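PDB 3WGH: redox-sensing transcriptional repressor rex from Thermoanaerobacter ethanolicus, which probably adjusts gene transcription to the cellular NADH/NAD(+) ratio, as a homodimeric repressor that binds DNA and nicotinamide dinucleotides. Local coordinates for residues Y85-I90 and I149-I154; A173-L178 and I189-H194. All blocks are in the same frame, centred on the assembly; numbering follows the deposited sequence.

Contact 1 (Y85-I90 and I149-I154); sequences YNTIII and IGILCI. With NAI (1,4-dihydronicotinamide adenine dinucleotide), chain I.
I90 and I154 meet through their CG2 methyls, 3.9 Å apart, where the two segments end at the cofactor, and the same two methyls both reach the adenine of the bound NADH. I90 CG2 lies 3.5 Å from C2A of the dinucleotide, and I154 CG2 comes to 3.3 Å of its C4A. In I154 a chi1 of 53° sets CG1 between the backbone N and the carbonyl carbon, which leaves CG2 beside the N and directed at the purine. I90 is also held from the side of the second strand: L152 CD2 rests 3.7 Å from I90 CB. An alanine here would remove CG2 and the CG1 branch, and is likely to leave the I154 methyl and adenine C2A without their neighbour and open a gap beside the purine.

Behind this end, 85-90 and 149-152 pair as parallel strands. Their ladder runs from I149 N to N86 O through to C153 N to I90 O, its amides alternating between the strands. T87, I89, I149 and I151 share one face; there I89 CG1 packs 3.9 Å from I151 CB, and helix 94-100 covers I89 and C153. I88, I90 and L152 share the other with G150, whose missing side chain leaves its CA to meet I88 CG1; helix 138-144 lies against I88 and I90. At the far end I149 CD1 touches Y85 CB at 3.8 Å, while V202 of the second subunit packs on I149.

Past L152 the chain turns into the site: I154 O accepts a 2.8 Å hydrogen bond from O3D, a hydroxyl of the nicotinamide ribose. Parallel central strands whose C-terminal ends meet a dinucleotide, with G91 to G96 following the first strand, are the signature of the Rossmann fold.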
ATOM      1  N   TYR B  85      -4.457  11.595 -16.289  1.00 40.71           N
ATOM      2  CA  TYR B  85      -5.326  10.426 -16.327  1.00 39.74           C
ATOM      3  C   TYR B  85      -6.660  10.874 -15.783  1.00 38.58           C
ATOM      4  O   TYR B  85      -6.707  11.516 -14.742  1.00 40.31           O
ATOM      5  CB  TYR B  85      -4.724   9.283 -15.458  1.00 37.30           C
ATOM      6  CG  TYR B  85      -3.345   9.005 -15.942  1.00 38.26           C
ATOM      7  CD1 TYR B  85      -3.142   8.159 -17.030  1.00 35.62           C
ATOM      8  CD2 TYR B  85      -2.254   9.730 -15.448  1.00 37.84           C
ATOM      9  CE1 TYR B  85      -1.848   7.962 -17.556  1.00 38.37           C
ATOM     10  CE2 TYR B  85      -0.983   9.528 -15.955  1.00 37.81           C
ATOM     11  CZ  TYR B  85      -0.800   8.669 -17.034  1.00 36.11           C
ATOM     12  OH  TYR B  85       0.462   8.523 -17.588  1.00 39.54           O
ATOM     13  N   ASN B  86      -7.727  10.597 -16.497  1.00 36.91           N
ATOM     14  CA  ASN B  86      -9.054  10.822 -15.952  1.00 37.65           C
ATOM     15  C   ASN B  86      -9.479   9.642 -15.108  1.00 34.95           C
ATOM     16  O   ASN B  86      -9.519   8.502 -15.609  1.00 34.05           O
ATOM     17  CB  ASN B  86     -10.062  11.070 -17.078  1.00 37.95           C
ATOM     18  CG  ASN B  86      -9.765  12.358 -17.862  1.00 44.97           C
ATOM     19  OD1 ASN B  86      -9.219  13.344 -17.328  1.00 42.53           O
ATOM     20  ND2 ASN B  86     -10.149  12.354 -19.129  1.00 43.67           N
ATOM     21  N   THR B  87      -9.723   9.908 -13.824  1.00 35.93           N
ATOM     22  CA  THR B  87     -10.126   8.872 -12.855  1.00 34.20           C
ATOM     23  C   THR B  87     -11.537   9.005 -12.326  1.00 34.04           C
ATOM     24  O   THR B  87     -12.109  10.123 -12.272  1.00 32.99           O
ATOM     25  CB  THR B  87      -9.131   8.788 -11.644  1.00 35.69           C
ATOM     26  OG1 THR B  87      -9.376   9.862 -10.727  1.00 42.24           O
ATOM     27  CG2 THR B  87      -7.704   8.940 -12.137  1.00 33.37           C
ATOM     28  N   ILE B  88     -12.118   7.858 -11.920  1.00 30.69           N
ATOM     29  CA  ILE B  88     -13.328   7.921 -11.090  1.00 32.36           C
ATOM     30  C   ILE B  88     -13.170   6.963  -9.900  1.00 32.38           C
ATOM     31  O   ILE B  88     -12.384   6.015  -9.974  1.00 31.80           O
ATOM     32  CB  ILE B  88     -14.615   7.510 -11.872  1.00 30.54           C
ATOM     33  CG1 ILE B  88     -14.500   6.051 -12.283  1.00 31.78           C
ATOM     34  CG2 ILE B  88     -14.926   8.485 -13.022  1.00 30.80           C
ATOM     35  CD1 ILE B  88     -15.548   5.541 -13.295  1.00 28.87           C
ATOM     36  N   ILE B  89     -13.952   7.199  -8.853  1.00 32.19           N
ATOM     37  CA  ILE B  89     -13.938   6.353  -7.641  1.00 31.76           C
ATOM     38  C   ILE B  89     -15.298   5.753  -7.563  1.00 33.40           C
ATOM     39  O   ILE B  89     -16.312   6.473  -7.738  1.00 35.62           O
ATOM     40  CB  ILE B  89     -13.626   7.186  -6.387  1.00 31.37           C
ATOM     41  CG1 ILE B  89     -12.147   7.588  -6.438  1.00 31.48           C
ATOM     42  CG2 ILE B  89     -13.902   6.388  -5.033  1.00 28.63           C
ATOM     43  CD1 ILE B  89     -11.767   8.595  -5.360  1.00 32.29           C
ATOM     44  N   ILE B  90     -15.335   4.434  -7.425  1.00 34.03           N
ATOM     45  CA  ILE B  90     -16.589   3.706  -7.169  1.00 35.94           C
ATOM     46  C   ILE B  90     -16.591   3.349  -5.721  1.00 37.19           C
ATOM     47  O   ILE B  90     -15.692   2.621  -5.242  1.00 34.68           O
ATOM     48  CB  ILE B  90     -16.646   2.353  -7.977  1.00 38.14           C
ATOM     49  CG1 ILE B  90     -16.178   2.604  -9.406  1.00 36.78           C
ATOM     50  CG2 ILE B  90     -18.062   1.728  -7.960  1.00 34.72           C
ATOM     51  CD1 ILE B  90     -16.985   3.616 -10.057  1.00 39.22           C
ATOM     52  N   ILE B 149      -9.018   5.493 -15.585  1.00 31.47           N
ATOM     53  CA  ILE B 149      -8.857   4.650 -14.410  1.00 30.89           C
ATOM     54  C   ILE B 149     -10.119   4.621 -13.556  1.00 31.37           C
ATOM     55  O   ILE B 149     -10.616   5.672 -13.167  1.00 31.64           O
ATOM     56  CB  ILE B 149      -7.689   5.138 -13.545  1.00 30.50           C
ATOM     57  CG1 ILE B 149      -6.441   5.304 -14.429  1.00 31.33           C
ATOM     58  CG2 ILE B 149      -7.517   4.227 -12.254  1.00 28.29           C
ATOM     59  CD1 ILE B 149      -5.242   5.929 -13.762  1.00 28.37           C
ATOM     60  N   GLY B 150     -10.527   3.421 -13.148  1.00 27.64           N
ATOM     61  CA  GLY B 150     -11.544   3.253 -12.094  1.00 29.27           C
ATOM     62  C   GLY B 150     -10.904   2.756 -10.775  1.00 29.71           C
ATOM     63  O   GLY B 150     -10.147   1.775 -10.754  1.00 28.84           O
ATOM     64  N   ILE B 151     -11.125   3.517  -9.709  1.00 28.06           N
ATOM     65  CA  ILE B 151     -10.652   3.173  -8.395  1.00 30.72           C
ATOM     66  C   ILE B 151     -11.814   2.512  -7.642  1.00 31.97           C
ATOM     67  O   ILE B 151     -12.887   3.091  -7.498  1.00 33.19           O
ATOM     68  CB  ILE B 151     -10.225   4.433  -7.661  1.00 30.39           C
ATOM     69  CG1 ILE B 151      -9.148   5.131  -8.545  1.00 31.45           C
ATOM     70  CG2 ILE B 151      -9.852   4.001  -6.213  1.00 30.18           C
ATOM     71  CD1 ILE B 151      -8.543   6.481  -7.994  1.00 30.59           C
ATOM     72  N   LEU B 152     -11.616   1.274  -7.236  1.00 31.70           N
ATOM     73  CA  LEU B 152     -12.717   0.446  -6.720  1.00 34.66           C
ATOM     74  C   LEU B 152     -12.636   0.330  -5.181  1.00 34.42           C
ATOM     75  O   LEU B 152     -11.704  -0.280  -4.639  1.00 34.11           O
ATOM     76  CB  LEU B 152     -12.579  -0.937  -7.363  1.00 33.35           C
ATOM     77  CG  LEU B 152     -13.706  -1.570  -8.190  1.00 43.34           C
ATOM     78  CD1 LEU B 152     -13.697  -3.089  -7.892  1.00 43.04           C
ATOM     79  CD2 LEU B 152     -15.126  -1.001  -7.887  1.00 35.57           C
ATOM     80  N   CYS B 153     -13.581   0.940  -4.480  1.00 36.27           N
ATOM     81  CA  CYS B 153     -13.544   0.961  -2.981  1.00 37.81           C
ATOM     82  C   CYS B 153     -14.901   0.568  -2.441  1.00 36.65           C
ATOM     83  O   CYS B 153     -15.490   1.307  -1.676  1.00 36.67           O
ATOM     84  CB  CYS B 153     -13.195   2.363  -2.432  1.00 38.56           C
ATOM     85  SG  CYS B 153     -11.776   3.215  -3.193  1.00 40.81           S
ATOM     86  N   ILE B 154     -15.441  -0.514  -2.969  1.00 38.24           N
ATOM     87  CA  ILE B 154     -16.771  -1.018  -2.574  1.00 38.00           C
ATOM     88  C   ILE B 154     -16.579  -2.309  -1.792  1.00 39.26           C
ATOM     89  O   ILE B 154     -15.524  -2.897  -1.844  1.00 39.63           O
ATOM     90  CB  ILE B 154     -17.683  -1.271  -3.811  1.00 36.86           C
ATOM     91  CG1 ILE B 154     -17.019  -2.177  -4.854  1.00 38.73           C
ATOM     92  CG2 ILE B 154     -18.110   0.042  -4.498  1.00 36.35           C
ATOM     93  CD1 ILE B 154     -18.035  -2.758  -5.886  1.00 42.20           C
TER
HETATM   94  PA  NAI I 301     -17.605   1.449   3.426  1.00 37.25           P
HETATM   95  O1A NAI I 301     -18.759   0.553   3.754  1.00 39.13           O
HETATM   96  O2A NAI I 301     -17.280   2.672   4.224  1.00 37.97           O
HETATM   97  O5B NAI I 301     -17.856   1.988   1.943  1.00 37.84           O
HETATM   98  C5B NAI I 301     -18.361   1.191   0.876  1.00 33.09           C
HETATM   99  C4B NAI I 301     -19.221   2.115   0.011  1.00 32.17           C
HETATM  100  O4B NAI I 301     -19.515   1.420  -1.171  1.00 29.33           O
HETATM  101  C3B NAI I 301     -20.588   2.425   0.667  1.00 34.18           C
HETATM  102  O3B NAI I 301     -20.886   3.807   0.468  1.00 31.75           O
HETATM  103  C2B NAI I 301     -21.585   1.639  -0.170  1.00 37.03           C
HETATM  104  O2B NAI I 301     -22.841   2.292  -0.350  1.00 37.50           O
HETATM  105  C1B NAI I 301     -20.883   1.677  -1.517  1.00 30.24           C
HETATM  106  N9A NAI I 301     -21.289   0.598  -2.439  1.00 31.23           N
HETATM  107  C8A NAI I 301     -21.726  -0.640  -2.102  1.00 30.48           C
HETATM  108  N7A NAI I 301     -21.917  -1.298  -3.278  1.00 31.99           N
HETATM  109  C5A NAI I 301     -21.652  -0.459  -4.307  1.00 29.62           C
HETATM  110  C6A NAI I 301     -21.685  -0.547  -5.693  1.00 32.08           C
HETATM  111  N6A NAI I 301     -22.061  -1.709  -6.272  1.00 38.78           N
HETATM  112  N1A NAI I 301     -21.298   0.489  -6.474  1.00 30.86           N
HETATM  113  C2A NAI I 301     -20.961   1.653  -5.924  1.00 29.14           C
HETATM  114  N3A NAI I 301     -20.969   1.763  -4.596  1.00 27.62           N
HETATM  115  C4A NAI I 301     -21.269   0.729  -3.772  1.00 28.17           C
HETATM  116  O3  NAI I 301     -16.317   0.461   3.269  1.00 35.91           O
HETATM  117  PN  NAI I 301     -14.795   0.989   3.299  1.00 34.04           P
HETATM  118  O1N NAI I 301     -14.368   0.814   4.712  1.00 37.16           O
HETATM  119  O2N NAI I 301     -14.839   2.312   2.551  1.00 25.54           O
HETATM  120  O5D NAI I 301     -13.994  -0.092   2.389  1.00 34.24           O
HETATM  121  C5D NAI I 301     -14.152  -0.160   0.967  1.00 29.44           C
HETATM  122  C4D NAI I 301     -13.405  -1.405   0.509  1.00 33.02           C
HETATM  123  O4D NAI I 301     -11.977  -1.302   0.713  1.00 30.23           O
HETATM  124  C3D NAI I 301     -13.885  -2.642   1.265  1.00 34.30           C
HETATM  125  O3D NAI I 301     -13.933  -3.682   0.285  1.00 34.25           O
HETATM  126  C2D NAI I 301     -12.750  -2.931   2.222  1.00 36.51           C
HETATM  127  O2D NAI I 301     -12.775  -4.324   2.600  1.00 37.75           O
HETATM  128  C1D NAI I 301     -11.535  -2.481   1.393  1.00 33.71           C
HETATM  129  N1N NAI I 301     -10.304  -2.199   2.151  1.00 32.73           N
HETATM  130  C2N NAI I 301      -9.129  -2.719   1.677  1.00 32.10           C
HETATM  131  C3N NAI I 301      -7.952  -2.584   2.291  1.00 34.22           C
HETATM  132  C7N NAI I 301      -6.750  -3.134   1.614  1.00 38.05           C
HETATM  133  O7N NAI I 301      -5.677  -3.340   2.187  1.00 37.31           O
HETATM  134  N7N NAI I 301      -6.862  -3.298   0.289  1.00 37.50           N
HETATM  135  C4N NAI I 301      -7.859  -1.811   3.611  1.00 35.19           C
HETATM  136  C5N NAI I 301      -9.207  -1.276   4.058  1.00 37.81           C
HETATM  137  C6N NAI I 301     -10.319  -1.460   3.335  1.00 36.51           C

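Contact 2 (A173-L178 and I189-H194); sequences AIWNFL and ILENVH. With ZN (zinc ion), chain K; NAI (1,4-dihydronicotinamide adenine dinucleotide), chain I.
I189 begins the second strand beside A173, with I189 CB 3.9 Å from A173 CB, and its carbonyl takes the N-H of I174. L190 follows on the opposite face of the sheet; its CD1 reaches over to I174 CB and to N176 CB. E191 returns to the A173 side. Its CG lies at the edge of the W175 indole, 3.5 Å from CD1, and the carboxylate is only 16° from the ring plane. That carboxylate is bridged by R13 of the same chain and R205 of the second subunit, while S198 of that subunit bonds to both E191 OE2 and W175 NE1.

At N192 the amide turns 83° to that of N176, and N192 OD1 accepts a nearly straight 2.8 Å bond from N176 ND2. With CG anti to the backbone N (chi1 170°), N176 can also use OD1 to accept from L178 N, closing an Asx turn, and ND2 makes a longer bond to L178 O. Both polar atoms of the N176 amide are thereby engaged, which should fix its rotation.

V193 N donates to N176 O, and its CG2 methyl sits over one face of the F177 ring, 3.9 Å from the centroid, a CH-pi contact. The same methyl is 3.3 Å from W175 NE1. V193 O accepts from the carboxamide N7N of NADH at 3.1 Å, as F177 O does at 2.8 Å, and a water links V193 O to L178 O. H194 CB points away from 173-178 but the ring comes back nearer, NE2 binding a zinc ion at 2.2 Å with two waters.

Two backbone carbonyls, one from each segment, thus grip a single amide nitrogen; such paired acceptors suit the NH2 end of the carboxamide and would fix the rotation of that group.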
ATOM      1  N   ALA B 173      -7.983   0.805 -16.924  1.00 29.20           N
ATOM      2  CA  ALA B 173      -7.254   0.320 -15.733  1.00 27.95           C
ATOM      3  C   ALA B 173      -8.170   0.332 -14.533  1.00 26.22           C
ATOM      4  O   ALA B 173      -9.009   1.217 -14.422  1.00 25.82           O
ATOM      5  CB  ALA B 173      -6.047   1.258 -15.458  1.00 25.87           C
ATOM      6  N   ILE B 174      -7.946  -0.597 -13.605  1.00 25.76           N
ATOM      7  CA  ILE B 174      -8.674  -0.655 -12.339  1.00 27.89           C
ATOM      8  C   ILE B 174      -7.650  -0.634 -11.203  1.00 27.75           C
ATOM      9  O   ILE B 174      -6.758  -1.484 -11.124  1.00 28.23           O
ATOM     10  CB  ILE B 174      -9.570  -1.942 -12.253  1.00 29.59           C
ATOM     11  CG1 ILE B 174     -10.675  -1.871 -13.336  1.00 33.14           C
ATOM     12  CG2 ILE B 174     -10.220  -2.024 -10.875  1.00 27.13           C
ATOM     13  CD1 ILE B 174     -11.712  -3.009 -13.270  1.00 33.34           C
ATOM     14  N   TRP B 175      -7.781   0.355 -10.318  1.00 28.29           N
ATOM     15  CA  TRP B 175      -7.008   0.372  -9.060  1.00 27.24           C
ATOM     16  C   TRP B 175      -7.883  -0.241  -7.976  1.00 26.79           C
ATOM     17  O   TRP B 175      -8.840   0.355  -7.556  1.00 27.48           O
ATOM     18  CB  TRP B 175      -6.561   1.815  -8.719  1.00 26.61           C
ATOM     19  CG  TRP B 175      -5.427   1.892  -7.724  1.00 27.01           C
ATOM     20  CD1 TRP B 175      -4.455   0.931  -7.470  1.00 26.51           C
ATOM     21  CD2 TRP B 175      -5.153   2.985  -6.835  1.00 25.96           C
ATOM     22  NE1 TRP B 175      -3.569   1.401  -6.533  1.00 25.76           N
ATOM     23  CE2 TRP B 175      -3.991   2.634  -6.084  1.00 24.62           C
ATOM     24  CE3 TRP B 175      -5.751   4.229  -6.631  1.00 24.91           C
ATOM     25  CZ2 TRP B 175      -3.443   3.463  -5.123  1.00 27.55           C
ATOM     26  CZ3 TRP B 175      -5.219   5.074  -5.643  1.00 30.05           C
ATOM     27  CH2 TRP B 175      -4.052   4.691  -4.913  1.00 28.98           C
ATOM     28  N   ASN B 176      -7.610  -1.490  -7.613  1.00 25.47           N
ATOM     29  CA  ASN B 176      -8.565  -2.283  -6.860  1.00 26.12           C
ATOM     30  C   ASN B 176      -8.133  -2.387  -5.380  1.00 26.90           C
ATOM     31  O   ASN B 176      -7.028  -2.853  -5.103  1.00 28.08           O
ATOM     32  CB  ASN B 176      -8.665  -3.697  -7.464  1.00 26.89           C
ATOM     33  CG  ASN B 176      -9.478  -4.638  -6.539  1.00 31.47           C
ATOM     34  OD1 ASN B 176     -10.504  -4.222  -6.002  1.00 28.93           O
ATOM     35  ND2 ASN B 176      -8.956  -5.823  -6.262  1.00 30.65           N
ATOM     36  N   PHE B 177      -8.964  -1.916  -4.447  1.00 26.65           N
ATOM     37  CA  PHE B 177      -8.712  -2.106  -3.032  1.00 28.48           C
ATOM     38  C   PHE B 177      -9.396  -3.350  -2.459  1.00 30.26           C
ATOM     39  O   PHE B 177      -9.189  -3.696  -1.298  1.00 33.36           O
ATOM     40  CB  PHE B 177      -9.158  -0.859  -2.237  1.00 27.56           C
ATOM     41  CG  PHE B 177      -8.245   0.307  -2.423  1.00 28.03           C
ATOM     42  CD1 PHE B 177      -7.238   0.571  -1.496  1.00 30.21           C
ATOM     43  CD2 PHE B 177      -8.325   1.086  -3.598  1.00 27.23           C
ATOM     44  CE1 PHE B 177      -6.304   1.674  -1.728  1.00 31.66           C
ATOM     45  CE2 PHE B 177      -7.483   2.208  -3.793  1.00 30.37           C
ATOM     46  CZ  PHE B 177      -6.467   2.486  -2.880  1.00 30.31           C
ATOM     47  N   LEU B 178     -10.230  -4.025  -3.223  1.00 33.10           N
ATOM     48  CA  LEU B 178     -10.949  -5.137  -2.560  1.00 36.64           C
ATOM     49  C   LEU B 178     -10.089  -6.357  -2.370  1.00 39.16           C
ATOM     50  O   LEU B 178      -9.344  -6.718  -3.253  1.00 36.24           O
ATOM     51  CB  LEU B 178     -12.219  -5.535  -3.286  1.00 36.60           C
ATOM     52  CG  LEU B 178     -13.081  -4.550  -4.052  1.00 43.73           C
ATOM     53  CD1 LEU B 178     -14.460  -5.131  -4.092  1.00 42.14           C
ATOM     54  CD2 LEU B 178     -13.063  -3.078  -3.600  1.00 35.70           C
ATOM     55  N   ILE B 189      -5.431  -2.965 -17.329  1.00 32.51           N
ATOM     56  CA  ILE B 189      -4.487  -2.987 -16.213  1.00 31.96           C
ATOM     57  C   ILE B 189      -5.221  -3.153 -14.891  1.00 32.76           C
ATOM     58  O   ILE B 189      -6.153  -2.413 -14.587  1.00 31.16           O
ATOM     59  CB  ILE B 189      -3.597  -1.706 -16.210  1.00 33.35           C
ATOM     60  CG1 ILE B 189      -2.714  -1.712 -17.488  1.00 34.01           C
ATOM     61  CG2 ILE B 189      -2.688  -1.645 -14.888  1.00 28.16           C
ATOM     62  CD1 ILE B 189      -2.388  -0.339 -17.936  1.00 34.24           C
ATOM     63  N   LEU B 190      -4.866  -4.178 -14.122  1.00 33.07           N
ATOM     64  CA  LEU B 190      -5.487  -4.344 -12.815  1.00 32.19           C
ATOM     65  C   LEU B 190      -4.362  -4.200 -11.763  1.00 32.26           C
ATOM     66  O   LEU B 190      -3.376  -4.966 -11.804  1.00 33.68           O
ATOM     67  CB  LEU B 190      -6.073  -5.740 -12.732  1.00 32.74           C
ATOM     68  CG  LEU B 190      -6.629  -6.192 -11.381  1.00 34.34           C
ATOM     69  CD1 LEU B 190      -7.750  -5.282 -10.862  1.00 31.34           C
ATOM     70  CD2 LEU B 190      -7.074  -7.666 -11.442  1.00 37.39           C
ATOM     71  N   GLU B 191      -4.461  -3.226 -10.869  1.00 28.53           N
ATOM     72  CA  GLU B 191      -3.457  -3.076  -9.823  1.00 27.57           C
ATOM     73  C   GLU B 191      -4.155  -3.330  -8.481  1.00 27.60           C
ATOM     74  O   GLU B 191      -5.090  -2.616  -8.114  1.00 26.10           O
ATOM     75  CB  GLU B 191      -2.822  -1.668  -9.861  1.00 25.28           C
ATOM     76  CG  GLU B 191      -1.989  -1.260  -8.594  1.00 28.22           C
ATOM     77  CD  GLU B 191      -0.728  -2.147  -8.334  1.00 32.58           C
ATOM     78  OE1 GLU B 191      -0.441  -3.048  -9.154  1.00 29.12           O
ATOM     79  OE2 GLU B 191       0.007  -1.933  -7.322  1.00 35.90           O
ATOM     80  N   ASN B 192      -3.742  -4.370  -7.763  1.00 28.80           N
ATOM     81  CA  ASN B 192      -4.449  -4.704  -6.515  1.00 29.06           C
ATOM     82  C   ASN B 192      -3.712  -4.113  -5.332  1.00 29.37           C
ATOM     83  O   ASN B 192      -2.484  -4.194  -5.273  1.00 30.22           O
ATOM     84  CB  ASN B 192      -4.512  -6.190  -6.350  1.00 29.50           C
ATOM     85  CG  ASN B 192      -5.360  -6.841  -7.406  1.00 34.74           C
ATOM     86  OD1 ASN B 192      -6.525  -6.473  -7.583  1.00 31.91           O
ATOM     87  ND2 ASN B 192      -4.780  -7.844  -8.114  1.00 31.06           N
ATOM     88  N   VAL B 193      -4.434  -3.479  -4.400  1.00 29.68           N
ATOM     89  CA  VAL B 193      -3.758  -2.914  -3.212  1.00 27.96           C
ATOM     90  C   VAL B 193      -3.857  -3.954  -2.083  1.00 28.93           C
ATOM     91  O   VAL B 193      -4.955  -4.450  -1.815  1.00 28.07           O
ATOM     92  CB  VAL B 193      -4.330  -1.558  -2.753  1.00 28.54           C
ATOM     93  CG1 VAL B 193      -3.642  -1.121  -1.386  1.00 25.44           C
ATOM     94  CG2 VAL B 193      -4.067  -0.453  -3.838  1.00 31.78           C
ATOM     95  N   HIS B 194      -2.756  -4.232  -1.391  1.00 29.37           N
ATOM     96  CA  HIS B 194      -2.807  -5.026  -0.117  1.00 30.79           C
ATOM     97  C   HIS B 194      -2.088  -4.279   0.966  1.00 30.78           C
ATOM     98  O   HIS B 194      -0.857  -4.421   1.094  1.00 28.30           O
ATOM     99  CB  HIS B 194      -2.109  -6.387  -0.261  1.00 31.08           C
ATOM    100  CG  HIS B 194      -2.619  -7.183  -1.425  1.00 32.83           C
ATOM    101  ND1 HIS B 194      -2.130  -7.015  -2.698  1.00 35.51           N
ATOM    102  CD2 HIS B 194      -3.651  -8.049  -1.530  1.00 28.94           C
ATOM    103  CE1 HIS B 194      -2.796  -7.789  -3.528  1.00 30.22           C
ATOM    104  NE2 HIS B 194      -3.726  -8.410  -2.843  1.00 35.28           N
TER
HETATM  105 ZN    ZN K 303      -4.986 -10.097  -3.428  1.00 51.94          ZN
HETATM  106  PA  NAI I 301     -17.605   1.449   3.426  1.00 37.25           P
HETATM  107  O1A NAI I 301     -18.759   0.553   3.754  1.00 39.13           O
HETATM  108  O2A NAI I 301     -17.280   2.672   4.224  1.00 37.97           O
HETATM  109  O5B NAI I 301     -17.856   1.988   1.943  1.00 37.84           O
HETATM  110  C5B NAI I 301     -18.361   1.191   0.876  1.00 33.09           C
HETATM  111  C4B NAI I 301     -19.221   2.115   0.011  1.00 32.17           C
HETATM  112  O4B NAI I 301     -19.515   1.420  -1.171  1.00 29.33           O
HETATM  113  C3B NAI I 301     -20.588   2.425   0.667  1.00 34.18           C
HETATM  114  O3B NAI I 301     -20.886   3.807   0.468  1.00 31.75           O
HETATM  115  C2B NAI I 301     -21.585   1.639  -0.170  1.00 37.03           C
HETATM  116  O2B NAI I 301     -22.841   2.292  -0.350  1.00 37.50           O
HETATM  117  C1B NAI I 301     -20.883   1.677  -1.517  1.00 30.24           C
HETATM  118  N9A NAI I 301     -21.289   0.598  -2.439  1.00 31.23           N
HETATM  119  C8A NAI I 301     -21.726  -0.640  -2.102  1.00 30.48           C
HETATM  120  N7A NAI I 301     -21.917  -1.298  -3.278  1.00 31.99           N
HETATM  121  C5A NAI I 301     -21.652  -0.459  -4.307  1.00 29.62           C
HETATM  122  C6A NAI I 301     -21.685  -0.547  -5.693  1.00 32.08           C
HETATM  123  N6A NAI I 301     -22.061  -1.709  -6.272  1.00 38.78           N
HETATM  124  N1A NAI I 301     -21.298   0.489  -6.474  1.00 30.86           N
HETATM  125  C2A NAI I 301     -20.961   1.653  -5.924  1.00 29.14           C
HETATM  126  N3A NAI I 301     -20.969   1.763  -4.596  1.00 27.62           N
HETATM  127  C4A NAI I 301     -21.269   0.729  -3.772  1.00 28.17           C
HETATM  128  O3  NAI I 301     -16.317   0.461   3.269  1.00 35.91           O
HETATM  129  PN  NAI I 301     -14.795   0.989   3.299  1.00 34.04           P
HETATM  130  O1N NAI I 301     -14.368   0.814   4.712  1.00 37.16           O
HETATM  131  O2N NAI I 301     -14.839   2.312   2.551  1.00 25.54           O
HETATM  132  O5D NAI I 301     -13.994  -0.092   2.389  1.00 34.24           O
HETATM  133  C5D NAI I 301     -14.152  -0.160   0.967  1.00 29.44           C
HETATM  134  C4D NAI I 301     -13.405  -1.405   0.509  1.00 33.02           C
HETATM  135  O4D NAI I 301     -11.977  -1.302   0.713  1.00 30.23           O
HETATM  136  C3D NAI I 301     -13.885  -2.642   1.265  1.00 34.30           C
HETATM  137  O3D NAI I 301     -13.933  -3.682   0.285  1.00 34.25           O
HETATM  138  C2D NAI I 301     -12.750  -2.931   2.222  1.00 36.51           C
HETATM  139  O2D NAI I 301     -12.775  -4.324   2.600  1.00 37.75           O
HETATM  140  C1D NAI I 301     -11.535  -2.481   1.393  1.00 33.71           C
HETATM  141  N1N NAI I 301     -10.304  -2.199   2.151  1.00 32.73           N
HETATM  142  C2N NAI I 301      -9.129  -2.719   1.677  1.00 32.10           C
HETATM  143  C3N NAI I 301      -7.952  -2.584   2.291  1.00 34.22           C
HETATM  144  C7N NAI I 301      -6.750  -3.134   1.614  1.00 38.05           C
HETATM  145  O7N NAI I 301      -5.677  -3.340   2.187  1.00 37.31           O
HETATM  146  N7N NAI I 301      -6.862  -3.298   0.289  1.00 37.50           N
HETATM  147  C4N NAI I 301      -7.859  -1.811   3.611  1.00 35.19           C
HETATM  148  C5N NAI I 301      -9.207  -1.276   4.058  1.00 37.81           C
HETATM  149  C6N NAI I 301     -10.319  -1.460   3.335  1.00 36.51           C
HETATM  150  O   HOH W   1      -6.519  -6.017  -3.445  1.00 36.20           O
HETATM  151  O   HOH W   2      -6.171 -10.977  -1.899  1.00 49.09           O
HETATM  152  O   HOH W   3      -6.670  -8.731  -4.299  1.00 44.80           O

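In the fold
Contact 1 closes before contact 2 opens along the chain, and their centres lie 10 Å apart in one mixed sheet. Strands 85-90, 149-152, 173-176 and 189-192 lie side by side in that order, all parallel, and 189-192 is outermost within this chain. W175 joins the two contacts, its N probably hydrogen-bonded to G150 O and its O to L152 N; helix 159-168 lies between strands 149-152 and 173-176 in sequence. Both contacts reach NADH at their C-terminal ends, contact 1 at the adenine and the nicotinamide ribose and contact 2 at the carboxamide. Both also touch the second subunit, so the sheet carries cofactor site and dimer interface together, consistent with a redox-sensing dimer.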